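Local coordinates for MccF (Escherichia coli, PDB 4IIY), which confers self-immunity to microcin C7, probably as a serine-type hydrolase of the S66 (LD-carboxypeptidase) peptidase family, at residues G196-T201 against I360-Q365; G159-Y164 against L347-A352; K188-K193 against Q365-E370; G235-R240 against I353-K358. The protein carries 1 engineered substitution. One frame throughout, in Å; residues are numbered along the deposited sequence.

In the fold
Contacts 1 and 4 are antiparallel pairings in one mixed sheet, whose order 198-199, 359-362, 350-354, 236-245 puts the hairpin 350-362 between their outer partners. Contact 2 lies just ahead of that hairpin, where strand 345-347 of the six-stranded sheet bends into strand 350-354. It is the most central of the four, its centre about 11 Å from the centre of the chain, and all its touching residues are buried; one hydrogen bond, one water and aliphatic packing make it up. Contact 4, about 21 Å out by the same measure, has exposed residues and bonds involving carboxylates. Contact 3 replaces strand pairing with a tyrosine hydroxyl and an arginine, holding the C-terminal tail to helix 178-191 beside contact 1.

Contact 1: G196-T201 against I360-Q365; sequences GIYTYT and ISITEQ. With EDO (1,2-ethanediol), chain Q; EDO (1,2-ethanediol), chain O.
A pairing at one edge of the mixed eight-stranded sheet sets Tyr-198 and Thr-199 antiparallel to Ile-362 and Ser-361. Tyr-198 and Ile-362 form the hydrogen-bonded pair: Tyr-198 N reaches Ile-362 O at 3.0 Å, and Ile-362 N returns to Tyr-198 O at 2.8 Å. Two residues on, Tyr-200 N meets Ile-360 O at 3.0 Å, after which a water takes over, accepting from Ile-360 N and donating to Tyr-200 O. Thr-199 and Ser-361 are the non-hydrogen-bonded pair, and their hydroxyls approach at 2.8 Å from Thr-199 OG1 to Ser-361 OG.

On the other face the aromatic rings gather round Ile-362. With its CG1 anti to the carbonyl carbon (chi1 -50°), Ile-362 crosses the Tyr-200 side chain at a slant; Ile-362 CG1 lies 3.8 Å from Tyr-200 CE2 and Ile-362 CD1 3.4 Å from Tyr-200 OH. The Tyr-200 ring carries Tyr-198 CE2 over one face, offset toward the rim, while its hydroxyl is bonded to Thr-344 O. Ile-189 of helix 178-191 packs on both tyrosines and on Ile-362. The chemistry is therefore split: apolar contacts fill the side facing the helix, hydroxyls meet on the side of Thr-199, and the water continues the ladder where direct strand bonds end.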
loop_
_atom_site.group_PDB
_atom_site.type_symbol
_atom_site.label_atom_id
_atom_site.label_comp_id
_atom_site.label_asym_id
_atom_site.label_seq_id
_atom_site.Cartn_x
_atom_site.Cartn_y
_atom_site.Cartn_z
ATOM N N GLY B 196 31.826 19.121 -12.117
ATOM C CA GLY B 196 31.932 19.269 -10.681
ATOM C C GLY B 196 30.626 18.895 -10.010
ATOM O O GLY B 196 29.590 18.736 -10.677
ATOM N N ILE B 197 30.668 18.751 -8.692
ATOM C CA ILE B 197 29.482 18.368 -7.945
ATOM C C ILE B 197 28.494 19.525 -7.906
ATOM O O ILE B 197 28.866 20.689 -8.101
ATOM C CB ILE B 197 29.817 17.889 -6.506
ATOM C CG1 ILE B 197 30.133 19.065 -5.573
ATOM C CG2 ILE B 197 30.960 16.873 -6.533
ATOM C CD1 ILE B 197 30.367 18.645 -4.132
ATOM N N TYR B 198 27.229 19.195 -7.681
ATOM C CA TYR B 198 26.209 20.206 -7.467
ATOM C C TYR B 198 25.686 20.102 -6.037
ATOM O O TYR B 198 25.160 19.057 -5.649
ATOM C CB TYR B 198 25.036 20.052 -8.441
ATOM C CG TYR B 198 23.935 20.981 -8.024
ATOM C CD1 TYR B 198 24.008 22.334 -8.324
ATOM C CD2 TYR B 198 22.881 20.539 -7.233
ATOM C CE1 TYR B 198 23.034 23.221 -7.888
ATOM C CE2 TYR B 198 21.906 21.417 -6.795
ATOM C CZ TYR B 198 21.985 22.752 -7.127
ATOM O OH TYR B 198 21.012 23.616 -6.681
ATOM N N THR B 199 25.802 21.178 -5.260
ATOM C CA THR B 199 25.328 21.191 -3.882
ATOM C C THR B 199 23.999 21.936 -3.787
ATOM O O THR B 199 23.887 23.095 -4.201
ATOM C CB THR B 199 26.378 21.820 -2.941
ATOM O OG1 THR B 199 27.612 21.097 -3.068
ATOM C CG2 THR B 199 25.906 21.773 -1.490
ATOM N N TYR B 200 22.982 21.267 -3.252
ATOM C CA TYR B 200 21.650 21.853 -3.169
ATOM C C TYR B 200 21.591 23.083 -2.271
ATOM O O TYR B 200 22.224 23.129 -1.212
ATOM C CB TYR B 200 20.638 20.820 -2.672
ATOM C CG TYR B 200 20.179 19.875 -3.752
ATOM C CD1 TYR B 200 19.144 20.228 -4.617
ATOM C CD2 TYR B 200 20.776 18.633 -3.914
ATOM C CE1 TYR B 200 18.723 19.379 -5.614
ATOM C CE2 TYR B 200 20.358 17.772 -4.913
ATOM C CZ TYR B 200 19.335 18.152 -5.754
ATOM O OH TYR B 200 18.933 17.292 -6.750
ATOM N N THR B 201 20.806 24.065 -2.706
ATOM C CA THR B 201 20.388 25.159 -1.852
ATOM C C THR B 201 19.320 24.651 -0.893
ATOM O O THR B 201 18.673 23.627 -1.146
ATOM C CB THR B 201 19.795 26.300 -2.688
ATOM O OG1 THR B 201 18.734 25.785 -3.507
ATOM C CG2 THR B 201 20.856 26.900 -3.586
ATOM N N ILE B 360 23.897 18.444 0.947
ATOM C CA ILE B 360 23.666 17.288 0.094
ATOM C C ILE B 360 23.982 17.686 -1.338
ATOM O O ILE B 360 23.597 18.769 -1.792
ATOM C CB ILE B 360 22.225 16.714 0.267
ATOM C CG1 ILE B 360 21.966 15.564 -0.716
ATOM C CG2 ILE B 360 21.152 17.795 0.151
ATOM C CD1 ILE B 360 20.627 14.859 -0.500
ATOM N N SER B 361 24.708 16.822 -2.038
ATOM C CA SER B 361 25.211 17.128 -3.367
ATOM C C SER B 361 24.995 15.972 -4.335
ATOM O O SER B 361 25.008 14.806 -3.930
ATOM C CB SER B 361 26.714 17.427 -3.316
ATOM O OG SER B 361 27.018 18.462 -2.392
ATOM N N ILE B 362 24.834 16.305 -5.612
ATOM C CA ILE B 362 24.879 15.322 -6.689
ATOM C C ILE B 362 26.334 15.198 -7.144
ATOM O O ILE B 362 26.988 16.211 -7.425
ATOM C CB ILE B 362 24.015 15.750 -7.888
ATOM C CG1 ILE B 362 22.598 16.151 -7.452
ATOM C CG2 ILE B 362 23.983 14.655 -8.939
ATOM C CD1 ILE B 362 21.837 16.920 -8.519
ATOM N N THR B 363 26.857 13.974 -7.197
ATOM C CA THR B 363 28.274 13.793 -7.510
ATOM C C THR B 363 28.532 13.018 -8.798
ATOM O O THR B 363 29.690 12.817 -9.183
ATOM C CB THR B 363 29.034 13.115 -6.355
ATOM O OG1 THR B 363 28.521 11.791 -6.157
ATOM C CG2 THR B 363 28.890 13.921 -5.071
ATOM N N GLU B 364 27.467 12.594 -9.470
ATOM C CA GLU B 364 27.589 11.821 -10.701
ATOM C C GLU B 364 26.800 12.492 -11.823
ATOM O O GLU B 364 25.692 12.992 -11.603
ATOM C CB GLU B 364 27.083 10.393 -10.468
ATOM C CG GLU B 364 27.014 9.552 -11.732
ATOM C CD GLU B 364 26.454 8.161 -11.503
ATOM O OE1 GLU B 364 26.163 7.796 -10.349
ATOM O OE2 GLU B 364 26.299 7.421 -12.499
ATOM N N GLN B 365 27.366 12.500 -13.029
ATOM C CA GLN B 365 26.714 13.074 -14.199
ATOM C C GLN B 365 25.340 12.446 -14.423
ATOM O O GLN B 365 25.190 11.226 -14.369
ATOM C CB GLN B 365 27.573 12.859 -15.446
ATOM C CG GLN B 365 27.016 13.496 -16.696
ATOM C CD GLN B 365 27.910 13.264 -17.905
ATOM O OE1 GLN B 365 29.006 12.712 -17.785
ATOM N NE2 GLN B 365 27.444 13.679 -19.073
HETATM C C1 EDO Q . 27.303 16.262 -10.801
HETATM O O1 EDO Q . 26.815 17.579 -10.547
HETATM C C2 EDO Q . 27.241 16.011 -12.300
HETATM O O2 EDO Q . 26.683 17.151 -12.965
HETATM C C1 EDO O . 27.680 23.184 -9.495
HETATM O O1 EDO O . 28.738 22.696 -10.333
HETATM C C2 EDO O . 27.090 24.472 -10.064
HETATM O O2 EDO O . 26.270 24.210 -11.211
HETATM O O HOH W 1 22.662 21.131 0.713
#

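Contact 2: G159-Y164 against L347-A352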
loop_
_atom_site.group_PDB
_atom_site.type_symbol
_atom_site.label_atom_id
_atom_site.label_comp_id
_atom_site.label_asym_id
_atom_site.label_seq_id
_atom_site.Cartn_x
_atom_site.Cartn_y
_atom_site.Cartn_z
ATOM N N GLY B 159 17.584 1.742 -17.476
ATOM C CA GLY B 159 18.731 2.426 -16.913
ATOM C C GLY B 159 18.729 3.932 -17.101
ATOM O O GLY B 159 19.695 4.593 -16.713
ATOM N N LEU B 160 17.664 4.480 -17.685
ATOM C CA LEU B 160 17.545 5.928 -17.863
ATOM C C LEU B 160 17.448 6.657 -16.526
ATOM O O LEU B 160 16.669 6.274 -15.650
ATOM C CB LEU B 160 16.310 6.251 -18.700
ATOM C CG LEU B 160 15.999 7.728 -18.954
ATOM C CD1 LEU B 160 17.122 8.418 -19.734
ATOM C CD2 LEU B 160 14.682 7.850 -19.700
ATOM N N ILE B 161 18.242 7.706 -16.372
ATOM C CA ILE B 161 18.150 8.557 -15.196
ATOM C C ILE B 161 16.954 9.489 -15.361
ATOM O O ILE B 161 16.942 10.363 -16.238
ATOM C CB ILE B 161 19.446 9.351 -14.975
ATOM C CG1 ILE B 161 20.630 8.382 -14.815
ATOM C CG2 ILE B 161 19.296 10.286 -13.779
ATOM C CD1 ILE B 161 20.430 7.320 -13.744
ATOM N N THR B 162 15.928 9.234 -14.549
ATOM C CA THR B 162 14.704 10.033 -14.493
ATOM C C THR B 162 14.731 10.924 -13.243
ATOM O O THR B 162 15.651 10.826 -12.425
ATOM C CB THR B 162 13.449 9.137 -14.467
ATOM O OG1 THR B 162 13.409 8.381 -13.247
ATOM C CG2 THR B 162 13.433 8.199 -15.659
ATOM N N PHE B 163 13.735 11.802 -13.107
ATOM C CA PHE B 163 13.788 12.878 -12.119
ATOM C C PHE B 163 12.577 12.941 -11.208
ATOM O O PHE B 163 11.438 12.963 -11.680
ATOM C CB PHE B 163 13.962 14.221 -12.835
ATOM C CG PHE B 163 15.258 14.325 -13.582
ATOM C CD1 PHE B 163 16.353 14.941 -13.009
ATOM C CD2 PHE B 163 15.398 13.742 -14.832
ATOM C CE1 PHE B 163 17.569 14.996 -13.694
ATOM C CE2 PHE B 163 16.608 13.789 -15.514
ATOM C CZ PHE B 163 17.691 14.418 -14.942
ATOM N N TYR B 164 12.843 12.969 -9.901
ATOM C CA TYR B 164 11.817 13.244 -8.908
ATOM C C TYR B 164 11.728 14.755 -8.813
ATOM O O TYR B 164 12.672 15.402 -8.359
ATOM C CB TYR B 164 12.176 12.647 -7.539
ATOM C CG TYR B 164 10.934 12.284 -6.755
ATOM C CD1 TYR B 164 10.186 11.171 -7.122
ATOM C CD2 TYR B 164 10.474 13.064 -5.695
ATOM C CE1 TYR B 164 9.045 10.825 -6.461
ATOM C CE2 TYR B 164 9.312 12.721 -5.005
ATOM C CZ TYR B 164 8.605 11.593 -5.407
ATOM O OH TYR B 164 7.426 11.205 -4.792
ATOM N N LEU B 347 17.220 10.509 -9.983
ATOM C CA LEU B 347 17.224 9.216 -9.309
ATOM C C LEU B 347 18.134 8.220 -10.025
ATOM O O LEU B 347 18.130 8.142 -11.254
ATOM C CB LEU B 347 15.810 8.642 -9.267
ATOM C CG LEU B 347 14.762 9.473 -8.528
ATOM C CD1 LEU B 347 13.377 8.912 -8.782
ATOM C CD2 LEU B 347 15.063 9.493 -7.052
ATOM N N GLY B 348 18.902 7.458 -9.249
ATOM C CA GLY B 348 19.755 6.423 -9.808
ATOM C C GLY B 348 21.195 6.832 -10.042
ATOM O O GLY B 348 21.957 6.084 -10.657
ATOM N N VAL B 349 21.571 8.013 -9.560
ATOM C CA VAL B 349 22.961 8.472 -9.604
ATOM C C VAL B 349 23.468 8.729 -8.192
ATOM O O VAL B 349 22.683 8.816 -7.245
ATOM C CB VAL B 349 23.135 9.762 -10.444
ATOM C CG1 VAL B 349 22.759 9.513 -11.899
ATOM C CG2 VAL B 349 22.322 10.929 -9.857
ATOM N N LYS B 350 24.786 8.863 -8.053
ATOM C CA LYS B 350 25.388 9.095 -6.753
ATOM C C LYS B 350 25.124 10.498 -6.207
ATOM O O LYS B 350 25.253 11.500 -6.915
ATOM C CB LYS B 350 26.899 8.831 -6.797
ATOM C CG LYS B 350 27.254 7.355 -6.918
ATOM C CD LYS B 350 28.756 7.159 -7.041
ATOM C CE LYS B 350 29.096 5.701 -7.300
ATOM N NZ LYS B 350 30.563 5.491 -7.485
ATOM N N LEU B 351 24.778 10.527 -4.926
ATOM C CA LEU B 351 24.739 11.743 -4.123
ATOM C C LEU B 351 25.733 11.607 -2.984
ATOM O O LEU B 351 26.083 10.495 -2.582
ATOM C CB LEU B 351 23.359 11.946 -3.491
ATOM C CG LEU B 351 22.113 11.808 -4.353
ATOM C CD1 LEU B 351 20.885 12.047 -3.482
ATOM C CD2 LEU B 351 22.157 12.784 -5.515
ATOM N N ALA B 352 26.162 12.739 -2.440
ATOM C CA ALA B 352 26.951 12.750 -1.215
ATOM C C ALA B 352 26.241 13.599 -0.177
ATOM O O ALA B 352 25.960 14.780 -0.417
ATOM C CB ALA B 352 28.368 13.280 -1.468
HETATM O O HOH W 2 15.921 7.057 -12.553
#
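Ile-161 and Thr-162 meet Leu-347 where the six-stranded sheet, otherwise parallel, takes on its antiparallel edge strand, 345-347, from the C-terminal half of the chain. Leu-347 N bonds to Thr-162 O at 2.9 Å, with an N-H...O angle of 179°. The reverse link is made through water: one molecule accepts from Thr-162 N at 3.0 Å and donates to Leu-347 O at 2.8 Å.

Beside it, the end of Ile-161 turns in toward the bend that follows the strand. Its CD1 comes within 3.5 Å of Leu-347 O and 3.7 Å of Gly-348 O, and the same methyl meets Val-349 CG1 at 3.7 Å. With chi1 -59° and chi2 -54°, CD1 folds into this corner. Gly-348, with positive phi, turns the chain there toward strand 350-354 of the other sheet.

Further along, Leu-347 CD1 lies 4.1 Å from Tyr-164 CB, so the leucine packs at the base of a tyrosine whose other end reaches the predicted active site. Phe-268 stands edge-to-face with that ring. Two partners hold its tip: Tyr-164 OH is hydrogen-bonded to OE2 of Glu-270, a predicted charge-relay residue, and to the backbone N of Ala-145, the engineered residue at the predicted nucleophile position.

Contact 3: K188-K193 against Q365-E370; sequences KILTRK and QYLSTE. With EDO (1,2-ethanediol), chain O; EDO (1,2-ethanediol), chain Q.
Two flat groups, the Tyr-366 ring and the Arg-192 guanidinium, meet with their planes 22° apart; polar partners lie at the guanidinium edge, and Ile-189 O at the ring edge. That carbonyl oxygen, in the plane of the ring, takes a bond of 2.7 Å from Tyr-366 OH, which sits on a lone pair of Ile-189 O, in the carbonyl plane. The guanidinium edge faces the same hydroxyl: Arg-192 NH1 donates to Tyr-366 OH at 3.2 Å, nearly in its own plane. Thus the phenol oxygen gives its proton to the helix and accepts one from the arginine, which probably fixes the rotation of the hydroxyl.

Two ethanediol molecules, probably from the crystallisation liquor, continue the guanidinium edge. One accepts from Arg-192 NE through O2 at 2.8 Å and from NH2 through O1; the other receives Arg-192 NH1 on its O2 at 2.7 Å. Gly-196 O is a further acceptor for NH2.

Ile-189 CG2 touches Tyr-366 CE1 at 3.7 Å. Tyr-366 reaches the helix with its CG between the backbone N and the carbonyl carbon (chi1 59°). Leu-367 sends CD1 to 3.5 Å from Leu-190 O and 4.1 Å from Leu-190 CD2. Phe-163 packs against Tyr-366 and both leucines. The result is a C-terminal tail fastened to the last turn of helix 178-191, where a tyrosine hydroxyl takes up a carbonyl near the helix end.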
loop_
_atom_site.group_PDB
_atom_site.type_symbol
_atom_site.label_atom_id
_atom_site.label_comp_id
_atom_site.label_asym_id
_atom_site.label_seq_id
_atom_site.Cartn_x
_atom_site.Cartn_y
_atom_site.Cartn_z
ATOM N N LYS B 188 17.841 25.141 -12.707
ATOM C CA LYS B 188 19.251 24.947 -12.379
ATOM C C LYS B 188 19.712 23.509 -12.626
ATOM O O LYS B 188 20.728 23.267 -13.293
ATOM C CB LYS B 188 19.507 25.316 -10.918
ATOM C CG LYS B 188 20.948 25.122 -10.458
ATOM C CD LYS B 188 21.882 26.110 -11.132
ATOM C CE LYS B 188 23.281 26.061 -10.539
ATOM N NZ LYS B 188 24.158 27.093 -11.162
ATOM N N ILE B 189 18.977 22.554 -12.072
ATOM C CA ILE B 189 19.360 21.151 -12.153
ATOM C C ILE B 189 19.401 20.674 -13.601
ATOM O O ILE B 189 20.320 19.957 -14.006
ATOM C CB ILE B 189 18.387 20.260 -11.342
ATOM C CG1 ILE B 189 18.511 20.537 -9.841
ATOM C CG2 ILE B 189 18.657 18.791 -11.608
ATOM C CD1 ILE B 189 19.874 20.210 -9.267
ATOM N N LEU B 190 18.414 21.083 -14.388
ATOM C CA LEU B 190 18.256 20.529 -15.720
ATOM C C LEU B 190 19.055 21.269 -16.799
ATOM O O LEU B 190 19.294 20.709 -17.870
ATOM C CB LEU B 190 16.772 20.450 -16.097
ATOM C CG LEU B 190 15.908 19.554 -15.198
ATOM C CD1 LEU B 190 14.457 19.621 -15.626
ATOM C CD2 LEU B 190 16.392 18.106 -15.198
ATOM N N THR B 191 19.461 22.513 -16.539
ATOM C CA THR B 191 20.223 23.265 -17.547
ATOM C C THR B 191 21.704 23.458 -17.235
ATOM O O THR B 191 22.478 23.806 -18.135
ATOM C CB THR B 191 19.629 24.659 -17.846
ATOM O OG1 THR B 191 19.847 25.534 -16.733
ATOM C CG2 THR B 191 18.153 24.574 -18.172
ATOM N N ARG B 192 22.116 23.234 -15.993
ATOM C CA ARG B 192 23.501 23.511 -15.606
ATOM C C ARG B 192 24.514 22.667 -16.368
ATOM O O ARG B 192 24.208 21.573 -16.838
ATOM C CB ARG B 192 23.704 23.312 -14.099
ATOM C CG ARG B 192 23.483 21.880 -13.608
ATOM C CD ARG B 192 23.752 21.753 -12.121
ATOM N NE ARG B 192 25.185 21.695 -11.818
ATOM C CZ ARG B 192 25.913 20.587 -11.907
ATOM N NH1 ARG B 192 25.355 19.455 -12.316
ATOM N NH2 ARG B 192 27.209 20.614 -11.611
ATOM N N LYS B 193 25.728 23.189 -16.491
ATOM C CA LYS B 193 26.832 22.398 -17.021
ATOM C C LYS B 193 27.114 21.230 -16.093
ATOM O O LYS B 193 27.076 21.376 -14.871
ATOM C CB LYS B 193 28.091 23.255 -17.152
ATOM C CG LYS B 193 27.921 24.499 -18.000
ATOM C CD LYS B 193 27.530 24.148 -19.422
ATOM C CE LYS B 193 28.060 25.175 -20.411
ATOM N NZ LYS B 193 29.077 24.572 -21.317
ATOM N N GLN B 365 27.366 12.500 -13.029
ATOM C CA GLN B 365 26.714 13.074 -14.199
ATOM C C GLN B 365 25.340 12.446 -14.423
ATOM O O GLN B 365 25.190 11.226 -14.369
ATOM C CB GLN B 365 27.573 12.859 -15.446
ATOM C CG GLN B 365 27.016 13.496 -16.696
ATOM C CD GLN B 365 27.910 13.264 -17.905
ATOM O OE1 GLN B 365 29.006 12.712 -17.785
ATOM N NE2 GLN B 365 27.444 13.679 -19.073
ATOM N N TYR B 366 24.346 13.289 -14.691
ATOM C CA TYR B 366 22.957 12.826 -14.766
ATOM C C TYR B 366 22.209 13.301 -16.017
ATOM O O TYR B 366 21.057 12.922 -16.223
ATOM C CB TYR B 366 22.203 13.212 -13.483
ATOM C CG TYR B 366 22.198 14.703 -13.225
ATOM C CD1 TYR B 366 21.222 15.518 -13.784
ATOM C CD2 TYR B 366 23.185 15.294 -12.451
ATOM C CE1 TYR B 366 21.221 16.892 -13.565
ATOM C CE2 TYR B 366 23.197 16.656 -12.224
ATOM C CZ TYR B 366 22.220 17.453 -12.779
ATOM O OH TYR B 366 22.267 18.817 -12.549
ATOM N N LEU B 367 22.870 14.118 -16.844
ATOM C CA LEU B 367 22.387 14.470 -18.178
ATOM C C LEU B 367 23.588 14.486 -19.115
ATOM O O LEU B 367 24.720 14.646 -18.660
ATOM C CB LEU B 367 21.693 15.841 -18.186
ATOM C CG LEU B 367 20.336 15.944 -17.472
ATOM C CD1 LEU B 367 19.948 17.385 -17.171
ATOM C CD2 LEU B 367 19.239 15.259 -18.274
ATOM N N SER B 368 23.340 14.309 -20.409
ATOM C CA SER B 368 24.396 14.415 -21.415
ATOM C C SER B 368 25.000 15.817 -21.414
ATOM O O SER B 368 24.319 16.797 -21.109
ATOM C CB SER B 368 23.838 14.094 -22.800
ATOM O OG SER B 368 23.303 12.788 -22.834
ATOM N N THR B 369 26.282 15.919 -21.747
ATOM C CA THR B 369 26.957 17.213 -21.721
ATOM C C THR B 369 26.464 18.132 -22.839
ATOM O O THR B 369 26.612 19.352 -22.762
ATOM C CB THR B 369 28.486 17.059 -21.805
ATOM O OG1 THR B 369 28.831 16.369 -23.012
ATOM C CG2 THR B 369 29.006 16.275 -20.613
ATOM N N GLU B 370 25.868 17.540 -23.869
ATOM C CA GLU B 370 25.340 18.303 -24.993
ATOM C C GLU B 370 24.073 17.667 -25.562
ATOM O O GLU B 370 23.808 16.481 -25.346
ATOM C CB GLU B 370 26.398 18.439 -26.090
HETATM C C1 EDO O . 27.680 23.184 -9.495
HETATM O O1 EDO O . 28.738 22.696 -10.333
HETATM C C2 EDO O . 27.090 24.472 -10.064
HETATM O O2 EDO O . 26.270 24.210 -11.211
HETATM C C1 EDO Q . 27.303 16.262 -10.801
HETATM O O1 EDO Q . 26.815 17.579 -10.547
HETATM C C2 EDO Q . 27.241 16.011 -12.300
HETATM O O2 EDO Q . 26.683 17.151 -12.965
#

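Contact 4: G235-R240 against I353-K358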
loop_
_atom_site.group_PDB
_atom_site.type_symbol
_atom_site.label_atom_id
_atom_site.label_comp_id
_atom_site.label_asym_id
_atom_site.label_seq_id
_atom_site.Cartn_x
_atom_site.Cartn_y
_atom_site.Cartn_z
ATOM N N GLY B 235 30.027 12.632 9.529
ATOM C CA GLY B 235 30.805 12.255 8.368
ATOM C C GLY B 235 30.035 12.445 7.078
ATOM O O GLY B 235 29.021 13.149 7.038
ATOM N N LYS B 236 30.526 11.819 6.020
ATOM C CA LYS B 236 29.961 11.962 4.690
ATOM C C LYS B 236 29.630 10.583 4.138
ATOM O O LYS B 236 30.435 9.649 4.243
ATOM C CB LYS B 236 30.964 12.681 3.777
ATOM C CG LYS B 236 30.415 13.084 2.419
ATOM C CD LYS B 236 31.307 14.109 1.724
ATOM C CE LYS B 236 32.669 13.535 1.389
ATOM N NZ LYS B 236 33.457 14.477 0.540
ATOM N N VAL B 237 28.434 10.449 3.570
ATOM C CA VAL B 237 28.009 9.213 2.925
ATOM C C VAL B 237 27.733 9.481 1.458
ATOM O O VAL B 237 26.970 10.385 1.125
ATOM C CB VAL B 237 26.727 8.644 3.567
ATOM C CG1 VAL B 237 26.251 7.412 2.800
ATOM C CG2 VAL B 237 26.970 8.309 5.031
ATOM N N GLU B 238 28.339 8.689 0.582
ATOM C CA GLU B 238 28.132 8.820 -0.853
ATOM C C GLU B 238 27.651 7.497 -1.428
ATOM O O GLU B 238 28.252 6.448 -1.181
ATOM C CB GLU B 238 29.416 9.250 -1.568
ATOM C CG GLU B 238 29.248 9.429 -3.066
ATOM C CD GLU B 238 30.472 10.047 -3.714
ATOM O OE1 GLU B 238 31.480 10.252 -3.002
ATOM O OE2 GLU B 238 30.426 10.334 -4.929
ATOM N N GLY B 239 26.565 7.535 -2.194
ATOM C CA GLY B 239 26.013 6.324 -2.779
ATOM C C GLY B 239 24.907 6.639 -3.763
ATOM O O GLY B 239 24.380 7.756 -3.788
ATOM N N ARG B 240 24.560 5.656 -4.586
ATOM C CA ARG B 240 23.477 5.797 -5.553
ATOM C C ARG B 240 22.148 6.011 -4.843
ATOM O O ARG B 240 21.789 5.241 -3.962
ATOM C CB ARG B 240 23.380 4.525 -6.393
ATOM C CG ARG B 240 22.257 4.561 -7.413
ATOM C CD ARG B 240 22.103 3.243 -8.160
ATOM N NE ARG B 240 21.659 2.168 -7.278
ATOM C CZ ARG B 240 20.949 1.116 -7.673
ATOM N NH1 ARG B 240 20.578 0.990 -8.944
ATOM N NH2 ARG B 240 20.600 0.193 -6.786
ATOM N N ILE B 353 25.931 13.001 0.965
ATOM C CA ILE B 353 25.363 13.742 2.076
ATOM C C ILE B 353 26.471 13.990 3.089
ATOM O O ILE B 353 27.080 13.046 3.598
ATOM C CB ILE B 353 24.217 12.974 2.765
ATOM C CG1 ILE B 353 23.141 12.556 1.757
ATOM C CG2 ILE B 353 23.622 13.822 3.890
ATOM C CD1 ILE B 353 22.104 11.616 2.345
ATOM N N ASP B 354 26.743 15.260 3.372
ATOM C CA ASP B 354 27.722 15.607 4.387
ATOM C C ASP B 354 26.976 15.951 5.657
ATOM O O ASP B 354 26.384 17.022 5.784
ATOM C CB ASP B 354 28.580 16.778 3.921
ATOM C CG ASP B 354 29.738 17.060 4.856
ATOM O OD1 ASP B 354 29.617 16.804 6.066
ATOM O OD2 ASP B 354 30.781 17.542 4.353
ATOM N N PHE B 355 26.975 15.013 6.590
ATOM C CA PHE B 355 26.255 15.190 7.840
ATOM C C PHE B 355 26.909 16.205 8.771
ATOM O O PHE B 355 26.231 16.819 9.596
ATOM C CB PHE B 355 26.064 13.840 8.526
ATOM C CG PHE B 355 25.077 12.964 7.820
ATOM C CD1 PHE B 355 23.728 13.050 8.113
ATOM C CD2 PHE B 355 25.490 12.090 6.829
ATOM C CE1 PHE B 355 22.812 12.258 7.451
ATOM C CE2 PHE B 355 24.572 11.304 6.160
ATOM C CZ PHE B 355 23.237 11.396 6.471
ATOM N N ASP B 356 28.216 16.390 8.625
ATOM C CA ASP B 356 28.927 17.358 9.458
ATOM C C ASP B 356 28.660 18.784 8.991
ATOM O O ASP B 356 28.434 19.679 9.802
ATOM C CB ASP B 356 30.431 17.076 9.453
ATOM C CG ASP B 356 30.784 15.725 10.058
ATOM O OD1 ASP B 356 30.018 15.220 10.905
ATOM O OD2 ASP B 356 31.836 15.175 9.678
ATOM N N ASN B 357 28.676 18.988 7.681
ATOM C CA ASN B 357 28.442 20.315 7.108
ATOM C C ASN B 357 26.987 20.587 6.732
ATOM O O ASN B 357 26.661 21.660 6.228
ATOM C CB ASN B 357 29.376 20.547 5.917
ATOM C CG ASN B 357 30.818 20.644 6.342
ATOM O OD1 ASN B 357 31.650 19.795 6.000
ATOM N ND2 ASN B 357 31.118 21.660 7.118
ATOM N N LYS B 358 26.117 19.608 6.983
ATOM C CA LYS B 358 24.675 19.754 6.745
ATOM C C LYS B 358 24.359 20.149 5.309
ATOM O O LYS B 358 23.677 21.144 5.068
ATOM C CB LYS B 358 24.047 20.772 7.702
ATOM C CG LYS B 358 24.493 20.663 9.149
ATOM C CD LYS B 358 24.207 19.323 9.759
ATOM C CE LYS B 358 24.620 19.315 11.227
ATOM N NZ LYS B 358 24.871 17.938 11.739
#
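Val-237 and Ile-353 form an antiparallel hydrogen-bonded pair, with Val-237 N to Ile-353 O at 2.9 Å and Ile-353 N to Val-237 O at 2.8 Å, followed by the non-hydrogen-bonded pair Lys-236 and Asp-354. The ladder runs one bond further, from Phe-355 N to Gly-235 O at 2.8 Å, although regular strand geometry has ended in both segments.

Phe-355 turns its ring so that Gly-235 O lies at the edge, in plane, while Ile-353 CG2 covers one face from 3.5 Å above it, offset toward the rim. The ring's CE2 also meets Val-237 CG2 at 4.0 Å. With Val-237 CG1 anti to the backbone N (chi1 176°), CG2 is left to face the Phe-355 ring. Phe-231 and Pro-329 extend this apolar side of the sheet. On the side of Lys-236 and Asp-354, Lys-236 CG lies beside Ile-353 O.

The backbone bonds lie where strand 236-245 begins and where strand 350-354 enters the turn that carries it back, as a beta hairpin, into strand 359-362. An Asx motif shapes that turn: Asp-354 OD1 accepts from Asn-357 N at 2.9 Å, the donor standing 65° out of the carboxylate plane. Lys-358 NZ closes on Phe-355 O at 2.8 Å. Asp-356 faces across instead, toward the residue just ahead of strand 236-245; its OD1 takes the bond from Gly-235 N at 2.9 Å, from 48° above the carboxylate plane.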